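Local coordinates for cell division control protein 13 (Saccharomyces cerevisiae, PDB 4HCE) that takes part in telomere maintenance, with dimerization of its OB2 domain required for productive binding of Stn1, at residues Glu17-Ile23 with Asp99-Val105; Lys22-Met26 with Leu93-Pro98. All coordinates share one frame; numbering follows the deposited sequence.

Interaction 1: residues Glu17-Ile23 with Asp99-Val105; sequences ERLEGKI and DRISVEV
Arg18 and Glu104 run side by side in the same direction, and their guanidinium and carboxylate planes are only 10° apart. With CG anti to the backbone N (chi1 -175°) and a bend at chi3, the Arg18 chain brings its guanidinium beside the Glu104 carboxylate. Arg18 NH2 meets Glu104 OE1 at 2.8 Å, in the guanidinium plane, while NE reaches that same oxygen more weakly; Glu104 OE2 is taken by Asn127. In the second salt bridge, Glu20 and Arg100 cross at about a right angle. The Glu20 chain folds at chi2 (-80°), and OE1 offers its syn lone pair to Arg100 NE at 2.7 Å; the companion bond from Arg100 NH2 to Glu20 OE2 is weak at 3.4 Å. Gly21 C lies 4.3 Å from one face of this guanidinium, toward its rim.

The backbones between are antiparallel, with six N-H...O bonds at the hydrogen-bonded pairs Glu17-Val105, Leu19-Val103 and Gly21-Ile101. Leu19, Val103 and Val105 occupy the other face: Leu19 CB meets Val103 CG2 at 4.0 Å, and Leu19 CD1 crosses to Val105 CG2 at 4.1 Å. Phe46 of strand 42-47, with Ile65 and Ile67 of strand 65-69, continues this apolar layer.

Gly21 turns the corner of strand 16-27. At its backbone angles a CB would jam against the preceding carbonyl oxygen, consistent with the glycine-assisted bend of the first strand in OB folds. Past the corner, Ile23 CD1 packs on Ile101 CG2 at 4.1 Å. Lys22 NZ bonds Asp99 O at 2.8 Å and has further acceptors in Leu94 O and Lys97 O. The chemistry is divided by face: ion pairs tie the strands on the more exposed side, while branched aliphatic groups join them to the domain interior.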
ATOM      1  N   GLU B  17       1.813  15.784 -11.171  1.00 27.09           N
ATOM      2  CA  GLU B  17       2.104  15.128 -12.447  1.00 27.53           C
ATOM      3  C   GLU B  17       0.855  14.748 -13.219  1.00 27.86           C
ATOM      4  O   GLU B  17      -0.154  14.309 -12.642  1.00 26.62           O
ATOM      5  CB  GLU B  17       2.979  13.875 -12.258  1.00 26.73           C
ATOM      6  CG  GLU B  17       4.377  14.156 -11.703  1.00 30.01           C
ATOM      7  CD  GLU B  17       5.346  14.816 -12.705  1.00 32.15           C
ATOM      8  OE1 GLU B  17       5.094  14.793 -13.929  1.00 30.58           O
ATOM      9  OE2 GLU B  17       6.382  15.374 -12.264  1.00 32.68           O
ATOM     10  N   ARG B  18       0.946  14.889 -14.538  1.00 28.82           N
ATOM     11  CA  ARG B  18      -0.076  14.374 -15.422  1.00 30.67           C
ATOM     12  C   ARG B  18       0.376  13.054 -16.035  1.00 30.23           C
ATOM     13  O   ARG B  18       1.423  12.979 -16.675  1.00 30.60           O
ATOM     14  CB  ARG B  18      -0.423  15.371 -16.521  1.00 33.37           C
ATOM     15  CG  ARG B  18      -1.583  14.916 -17.405  1.00 36.56           C
ATOM     16  CD  ARG B  18      -1.965  16.000 -18.391  1.00 39.76           C
ATOM     17  NE  ARG B  18      -2.363  17.202 -17.665  1.00 44.93           N
ATOM     18  CZ  ARG B  18      -2.403  18.428 -18.180  1.00 45.84           C
ATOM     19  NH1 ARG B  18      -2.078  18.636 -19.457  1.00 46.02           N
ATOM     20  NH2 ARG B  18      -2.780  19.447 -17.406  1.00 46.78           N
ATOM     21  N   LEU B  19      -0.412  12.011 -15.828  1.00 27.08           N
ATOM     22  CA  LEU B  19      -0.072  10.719 -16.389  1.00 26.37           C
ATOM     23  C   LEU B  19      -1.194  10.259 -17.284  1.00 25.95           C
ATOM     24  O   LEU B  19      -2.370  10.584 -17.068  1.00 25.66           O
ATOM     25  CB  LEU B  19       0.221   9.686 -15.280  1.00 26.75           C
ATOM     26  CG  LEU B  19       1.216  10.095 -14.163  1.00 29.00           C
ATOM     27  CD1 LEU B  19       1.165   9.130 -13.008  1.00 31.16           C
ATOM     28  CD2 LEU B  19       2.655  10.185 -14.640  1.00 28.94           C
ATOM     29  N   GLU B  20      -0.818   9.493 -18.295  1.00 25.55           N
ATOM     30  CA  GLU B  20      -1.751   8.942 -19.248  1.00 25.16           C
ATOM     31  C   GLU B  20      -1.424   7.468 -19.448  1.00 24.97           C
ATOM     32  O   GLU B  20      -0.254   7.067 -19.433  1.00 24.41           O
ATOM     33  CB  GLU B  20      -1.739   9.728 -20.571  1.00 25.22           C
ATOM     34  CG  GLU B  20      -2.883   9.308 -21.538  1.00 26.74           C
ATOM     35  CD  GLU B  20      -2.596   8.016 -22.328  1.00 27.54           C
ATOM     36  OE1 GLU B  20      -3.546   7.457 -22.922  1.00 26.73           O
ATOM     37  OE2 GLU B  20      -1.413   7.547 -22.355  1.00 28.86           O
ATOM     38  N   GLY B  21      -2.465   6.650 -19.596  1.00 24.46           N
ATOM     39  CA  GLY B  21      -2.277   5.209 -19.669  1.00 23.28           C
ATOM     40  C   GLY B  21      -3.536   4.549 -19.187  1.00 24.13           C
ATOM     41  O   GLY B  21      -4.654   4.891 -19.631  1.00 23.03           O
ATOM     42  N   LYS B  22      -3.361   3.612 -18.260  1.00 24.44           N
ATOM     43  CA  LYS B  22      -4.483   2.833 -17.788  1.00 25.93           C
ATOM     44  C   LYS B  22      -4.436   2.542 -16.297  1.00 26.92           C
ATOM     45  O   LYS B  22      -3.359   2.369 -15.684  1.00 27.49           O
ATOM     46  CB  LYS B  22      -4.672   1.542 -18.641  1.00 27.57           C
ATOM     47  CG  LYS B  22      -5.556   1.769 -19.899  1.00 29.28           C
ATOM     48  CD  LYS B  22      -6.281   0.538 -20.457  1.00 30.26           C
ATOM     49  CE  LYS B  22      -7.357  -0.027 -19.553  1.00 29.68           C
ATOM     50  NZ  LYS B  22      -8.641   0.751 -19.528  1.00 29.62           N
ATOM     51  N   ILE B  23      -5.613   2.511 -15.692  1.00 28.21           N
ATOM     52  CA  ILE B  23      -5.715   1.953 -14.357  1.00 28.07           C
ATOM     53  C   ILE B  23      -5.842   0.465 -14.550  1.00 29.83           C
ATOM     54  O   ILE B  23      -6.771  -0.018 -15.240  1.00 29.19           O
ATOM     55  CB  ILE B  23      -6.918   2.485 -13.582  1.00 28.07           C
ATOM     56  CG1 ILE B  23      -6.783   3.997 -13.418  1.00 26.82           C
ATOM     57  CG2 ILE B  23      -7.025   1.784 -12.218  1.00 26.74           C
ATOM     58  CD1 ILE B  23      -8.107   4.660 -13.166  1.00 28.29           C
ATOM     59  N   ASP B  99     -10.059   1.432 -23.085  1.00 33.49           N
ATOM     60  CA  ASP B  99     -10.151   2.875 -22.984  1.00 32.85           C
ATOM     61  C   ASP B  99      -9.092   3.477 -22.093  1.00 31.60           C
ATOM     62  O   ASP B  99      -8.943   3.105 -20.931  1.00 31.16           O
ATOM     63  CB  ASP B  99     -11.512   3.287 -22.452  1.00 33.84           C
ATOM     64  CG  ASP B  99     -12.651   2.761 -23.291  1.00 36.03           C
ATOM     65  OD1 ASP B  99     -12.628   1.578 -23.699  1.00 36.15           O
ATOM     66  OD2 ASP B  99     -13.578   3.552 -23.526  1.00 38.01           O
ATOM     67  N   ARG B 100      -8.406   4.458 -22.645  1.00 30.49           N
ATOM     68  CA  ARG B 100      -7.340   5.127 -21.956  1.00 31.50           C
ATOM     69  C   ARG B 100      -7.814   6.162 -20.955  1.00 31.96           C
ATOM     70  O   ARG B 100      -8.924   6.712 -21.057  1.00 30.70           O
ATOM     71  CB  ARG B 100      -6.379   5.696 -22.980  1.00 33.19           C
ATOM     72  CG  ARG B 100      -5.884   4.517 -23.802  1.00 33.05           C
ATOM     73  CD  ARG B 100      -4.699   4.859 -24.607  1.00 32.67           C
ATOM     74  NE  ARG B 100      -3.450   4.970 -23.854  1.00 31.25           N
ATOM     75  CZ  ARG B 100      -2.641   3.969 -23.550  1.00 31.20           C
ATOM     76  NH1 ARG B 100      -2.976   2.710 -23.818  1.00 30.77           N
ATOM     77  NH2 ARG B 100      -1.482   4.246 -22.962  1.00 31.86           N
ATOM     78  N   ILE B 101      -6.963   6.377 -19.961  1.00 30.93           N
ATOM     79  CA  ILE B 101      -7.285   7.219 -18.835  1.00 30.48           C
ATOM     80  C   ILE B 101      -6.186   8.239 -18.675  1.00 28.30           C
ATOM     81  O   ILE B 101      -5.018   7.968 -18.954  1.00 26.86           O
ATOM     82  CB  ILE B 101      -7.513   6.379 -17.542  1.00 31.80           C
ATOM     83  CG1 ILE B 101      -8.983   5.967 -17.460  1.00 34.39           C
ATOM     84  CG2 ILE B 101      -7.284   7.187 -16.277  1.00 29.53           C
ATOM     85  CD1 ILE B 101      -9.276   4.586 -17.963  1.00 35.43           C
ATOM     86  N   SER B 102      -6.583   9.425 -18.245  1.00 28.24           N
ATOM     87  CA  SER B 102      -5.651  10.468 -17.953  1.00 29.09           C
ATOM     88  C   SER B 102      -5.896  10.963 -16.531  1.00 28.85           C
ATOM     89  O   SER B 102      -7.050  11.229 -16.152  1.00 30.39           O
ATOM     90  CB  SER B 102      -5.837  11.601 -18.961  1.00 30.66           C
ATOM     91  OG  SER B 102      -4.841  12.582 -18.732  1.00 35.30           O
ATOM     92  N   VAL B 103      -4.826  11.104 -15.751  1.00 27.04           N
ATOM     93  CA  VAL B 103      -4.951  11.519 -14.352  1.00 27.17           C
ATOM     94  C   VAL B 103      -3.963  12.645 -14.028  1.00 29.40           C
ATOM     95  O   VAL B 103      -2.873  12.745 -14.615  1.00 30.04           O
ATOM     96  CB  VAL B 103      -4.730  10.336 -13.358  1.00 27.45           C
ATOM     97  CG1 VAL B 103      -5.773   9.242 -13.541  1.00 26.60           C
ATOM     98  CG2 VAL B 103      -3.337   9.746 -13.500  1.00 26.48           C
ATOM     99  N   GLU B 104      -4.346  13.506 -13.103  1.00 29.57           N
ATOM    100  CA  GLU B 104      -3.372  14.365 -12.474  1.00 29.89           C
ATOM    101  C   GLU B 104      -3.228  13.860 -11.072  1.00 28.35           C
ATOM    102  O   GLU B 104      -4.219  13.650 -10.389  1.00 30.02           O
ATOM    103  CB  GLU B 104      -3.791  15.827 -12.484  1.00 31.69           C
ATOM    104  CG  GLU B 104      -3.408  16.507 -13.773  1.00 36.87           C
ATOM    105  CD  GLU B 104      -3.874  17.936 -13.849  1.00 40.99           C
ATOM    106  OE1 GLU B 104      -3.710  18.531 -14.943  1.00 43.76           O
ATOM    107  OE2 GLU B 104      -4.401  18.452 -12.828  1.00 41.13           O
ATOM    108  N   VAL B 105      -1.991  13.649 -10.656  1.00 26.80           N
ATOM    109  CA  VAL B 105      -1.726  13.148  -9.322  1.00 27.19           C
ATOM    110  C   VAL B 105      -0.905  14.181  -8.576  1.00 28.70           C
ATOM    111  O   VAL B 105      -0.135  14.943  -9.188  1.00 27.51           O
ATOM    112  CB  VAL B 105      -1.046  11.753  -9.320  1.00 26.83           C
ATOM    113  CG1 VAL B 105      -1.969  10.714  -9.939  1.00 25.79           C
ATOM    114  CG2 VAL B 105       0.292  11.762 -10.054  1.00 26.63           C
TER

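Interaction 2: residues Lys22-Met26 with Leu93-Pro98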
ATOM      1  N   LYS B  22      -3.361   3.612 -18.260  1.00 24.44           N
ATOM      2  CA  LYS B  22      -4.483   2.833 -17.788  1.00 25.93           C
ATOM      3  C   LYS B  22      -4.436   2.542 -16.297  1.00 26.92           C
ATOM      4  O   LYS B  22      -3.359   2.369 -15.684  1.00 27.49           O
ATOM      5  CB  LYS B  22      -4.672   1.542 -18.641  1.00 27.57           C
ATOM      6  CG  LYS B  22      -5.556   1.769 -19.899  1.00 29.28           C
ATOM      7  CD  LYS B  22      -6.281   0.538 -20.457  1.00 30.26           C
ATOM      8  CE  LYS B  22      -7.357  -0.027 -19.553  1.00 29.68           C
ATOM      9  NZ  LYS B  22      -8.641   0.751 -19.528  1.00 29.62           N
ATOM     10  N   ILE B  23      -5.613   2.511 -15.692  1.00 28.21           N
ATOM     11  CA  ILE B  23      -5.715   1.953 -14.357  1.00 28.07           C
ATOM     12  C   ILE B  23      -5.842   0.465 -14.550  1.00 29.83           C
ATOM     13  O   ILE B  23      -6.771  -0.018 -15.240  1.00 29.19           O
ATOM     14  CB  ILE B  23      -6.918   2.485 -13.582  1.00 28.07           C
ATOM     15  CG1 ILE B  23      -6.783   3.997 -13.418  1.00 26.82           C
ATOM     16  CG2 ILE B  23      -7.025   1.784 -12.218  1.00 26.74           C
ATOM     17  CD1 ILE B  23      -8.107   4.660 -13.166  1.00 28.29           C
ATOM     18  N   VAL B  24      -4.885  -0.249 -13.961  1.00 28.71           N
ATOM     19  CA  VAL B  24      -4.756  -1.675 -14.184  1.00 30.68           C
ATOM     20  C   VAL B  24      -5.112  -2.471 -12.930  1.00 32.43           C
ATOM     21  O   VAL B  24      -4.995  -3.674 -12.921  1.00 35.41           O
ATOM     22  CB  VAL B  24      -3.338  -2.061 -14.660  1.00 29.34           C
ATOM     23  CG1 VAL B  24      -3.092  -1.533 -16.055  1.00 29.06           C
ATOM     24  CG2 VAL B  24      -2.277  -1.532 -13.701  1.00 29.32           C
ATOM     25  N   GLY B  25      -5.550  -1.797 -11.877  1.00 33.95           N
ATOM     26  CA  GLY B  25      -5.937  -2.502 -10.662  1.00 34.81           C
ATOM     27  C   GLY B  25      -6.296  -1.578  -9.521  1.00 35.17           C
ATOM     28  O   GLY B  25      -5.991  -0.378  -9.533  1.00 31.14           O
ATOM     29  N   MET B  26      -6.963  -2.151  -8.530  1.00 36.24           N
ATOM     30  CA  MET B  26      -7.280  -1.423  -7.328  1.00 36.59           C
ATOM     31  C   MET B  26      -7.076  -2.283  -6.094  1.00 37.09           C
ATOM     32  O   MET B  26      -7.171  -3.516  -6.139  1.00 35.44           O
ATOM     33  CB  MET B  26      -8.696  -0.801  -7.380  1.00 38.54           C
ATOM     34  CG  MET B  26      -9.866  -1.762  -7.323  1.00 40.56           C
ATOM     35  SD  MET B  26     -11.488  -0.986  -7.616  1.00 39.37           S
ATOM     36  CE  MET B  26     -12.359  -2.389  -8.273  1.00 39.29           C
ATOM     37  N   LEU B  93     -13.824   2.738 -13.831  1.00 29.86           N
ATOM     38  CA  LEU B  93     -12.408   2.956 -14.107  1.00 29.57           C
ATOM     39  C   LEU B  93     -11.940   2.226 -15.367  1.00 30.04           C
ATOM     40  O   LEU B  93     -10.770   2.337 -15.756  1.00 29.98           O
ATOM     41  CB  LEU B  93     -11.572   2.495 -12.917  1.00 27.68           C
ATOM     42  CG  LEU B  93     -11.792   3.335 -11.661  1.00 27.94           C
ATOM     43  CD1 LEU B  93     -10.947   2.774 -10.532  1.00 25.53           C
ATOM     44  CD2 LEU B  93     -11.484   4.801 -11.948  1.00 27.06           C
ATOM     45  N   LEU B  94     -12.840   1.459 -15.975  1.00 29.94           N
ATOM     46  CA  LEU B  94     -12.571   0.778 -17.250  1.00 31.70           C
ATOM     47  C   LEU B  94     -11.410  -0.234 -17.201  1.00 31.63           C
ATOM     48  O   LEU B  94     -10.670  -0.390 -18.196  1.00 30.78           O
ATOM     49  CB  LEU B  94     -12.339   1.824 -18.356  1.00 30.64           C
ATOM     50  CG  LEU B  94     -13.475   2.832 -18.536  1.00 31.77           C
ATOM     51  CD1 LEU B  94     -12.940   4.144 -19.104  1.00 33.16           C
ATOM     52  CD2 LEU B  94     -14.598   2.279 -19.413  1.00 31.43           C
ATOM     53  N   LEU B  95     -11.262  -0.918 -16.060  1.00 31.69           N
ATOM     54  CA  LEU B  95     -10.191  -1.901 -15.882  1.00 33.23           C
ATOM     55  C   LEU B  95     -10.244  -3.017 -16.917  1.00 34.83           C
ATOM     56  O   LEU B  95      -9.201  -3.536 -17.300  1.00 33.46           O
ATOM     57  CB  LEU B  95     -10.187  -2.530 -14.482  1.00 34.74           C
ATOM     58  CG  LEU B  95     -10.295  -1.670 -13.214  1.00 35.19           C
ATOM     59  CD1 LEU B  95     -10.063  -2.521 -11.964  1.00 33.61           C
ATOM     60  CD2 LEU B  95      -9.328  -0.516 -13.258  1.00 31.43           C
ATOM     61  N   GLU B  96     -11.442  -3.376 -17.377  1.00 36.90           N
ATOM     62  CA  GLU B  96     -11.570  -4.484 -18.339  1.00 41.18           C
ATOM     63  C   GLU B  96     -11.766  -4.023 -19.778  1.00 41.73           C
ATOM     64  O   GLU B  96     -12.095  -4.827 -20.660  1.00 44.73           O
ATOM     65  CB  GLU B  96     -12.675  -5.459 -17.922  1.00 42.95           C
ATOM     66  CG  GLU B  96     -12.367  -6.109 -16.586  1.00 46.87           C
ATOM     67  CD  GLU B  96     -13.463  -7.030 -16.104  1.00 51.23           C
ATOM     68  OE1 GLU B  96     -14.638  -6.591 -15.970  1.00 50.80           O
ATOM     69  OE2 GLU B  96     -13.128  -8.203 -15.844  1.00 55.17           O
ATOM     70  N   LYS B  97     -11.554  -2.733 -20.010  1.00 39.24           N
ATOM     71  CA  LYS B  97     -11.746  -2.167 -21.330  1.00 38.49           C
ATOM     72  C   LYS B  97     -10.440  -1.558 -21.806  1.00 37.34           C
ATOM     73  O   LYS B  97      -9.534  -1.364 -21.004  1.00 36.96           O
ATOM     74  CB  LYS B  97     -12.887  -1.153 -21.307  1.00 40.27           C
ATOM     75  CG  LYS B  97     -14.254  -1.817 -21.284  1.00 43.33           C
ATOM     76  CD  LYS B  97     -15.361  -0.789 -21.468  1.00 46.81           C
ATOM     77  CE  LYS B  97     -16.743  -1.419 -21.450  1.00 50.18           C
ATOM     78  NZ  LYS B  97     -17.048  -2.106 -20.159  1.00 55.99           N
ATOM     79  N   PRO B  98     -10.304  -1.322 -23.122  1.00 38.18           N
ATOM     80  CA  PRO B  98      -9.034  -0.732 -23.597  1.00 35.26           C
ATOM     81  C   PRO B  98      -8.947   0.801 -23.450  1.00 34.00           C
ATOM     82  O   PRO B  98      -7.876   1.384 -23.626  1.00 33.50           O
ATOM     83  CB  PRO B  98      -8.974  -1.157 -25.073  1.00 35.49           C
ATOM     84  CG  PRO B  98     -10.393  -1.414 -25.470  1.00 37.38           C
ATOM     85  CD  PRO B  98     -11.135  -1.853 -24.230  1.00 37.53           C
TER
HETATM   86  O   HOH W   1      -8.454   1.765 -16.866  1.00 28.19           O
HETATM   87  O   HOH W   2      -6.838  -2.104 -17.162  1.00 38.33           O
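Lys22 NZ stands above the peptide carbonyl planes of Leu94 and Lys97, 37° and 44° out of them, on a lone pair of neither oxygen. It lies 2.7 Å from both Leu94 O and Lys97 O. The opposite face of the Leu94 carbonyl plane is approached by Lys97 N, 3.1 Å from Leu94 O, so two donors grip that oxygen. Bends at chi3 (67°) and chi4 turn the ammonium group in among the loop's carbonyl oxygens. A water accepts from Lys22 NZ and donates to both Ile23 O and Leu93 O; a second water joins Ile23 O to Leu95 O.

The loop follows helix 86-92, which ends in a Schellman motif with Leu94 at positive phi, and continues as a type I turn from Leu94 to Lys97. Helices 72-79 and 86-92 both lie between the third and fourth strands, where OB folds commonly carry a helix, and the contact joins the loop after the second to the first strand. A methionine here in place of Lys22, having no ammonium group, would probably weaken the tie between strand and loop, leaving Leu94 O, Lys97 O and Asp99 O without this donor.

Ile23 CG2 presses tightly on Leu95 CD2 at 3.4 Å, and Ile23 CD1 meets Leu93 CD2 at 3.6 Å. Met26 CE reaches Leu95 CD1 at 4.3 Å, its side chain also touching Ile89 and Ser90 of helix 86-92.

In the fold
Both interactions use strand 16-27, on overlapping parts, interaction 1 spanning its corner at Gly21 and interaction 2 lying wholly beyond it, and share Lys22 and Ile23. Interaction 1 is strand-to-strand pairing within the sheet and buries 765 Å². Interaction 2 sets the same strand against an irregular loop and buries 411 Å², with side-chain and water-mediated bonds replacing regular backbone pairing. Each is partly buried: interaction 1 has its surface side in the ion pairs, interaction 2 at Lys97 and Pro98, beside Glu96, which packs on Ala116 of the second subunit. Their centres lie about 11 Å apart, and Ile101 CD1 bridges them, touching Leu93 O at 3.5 Å.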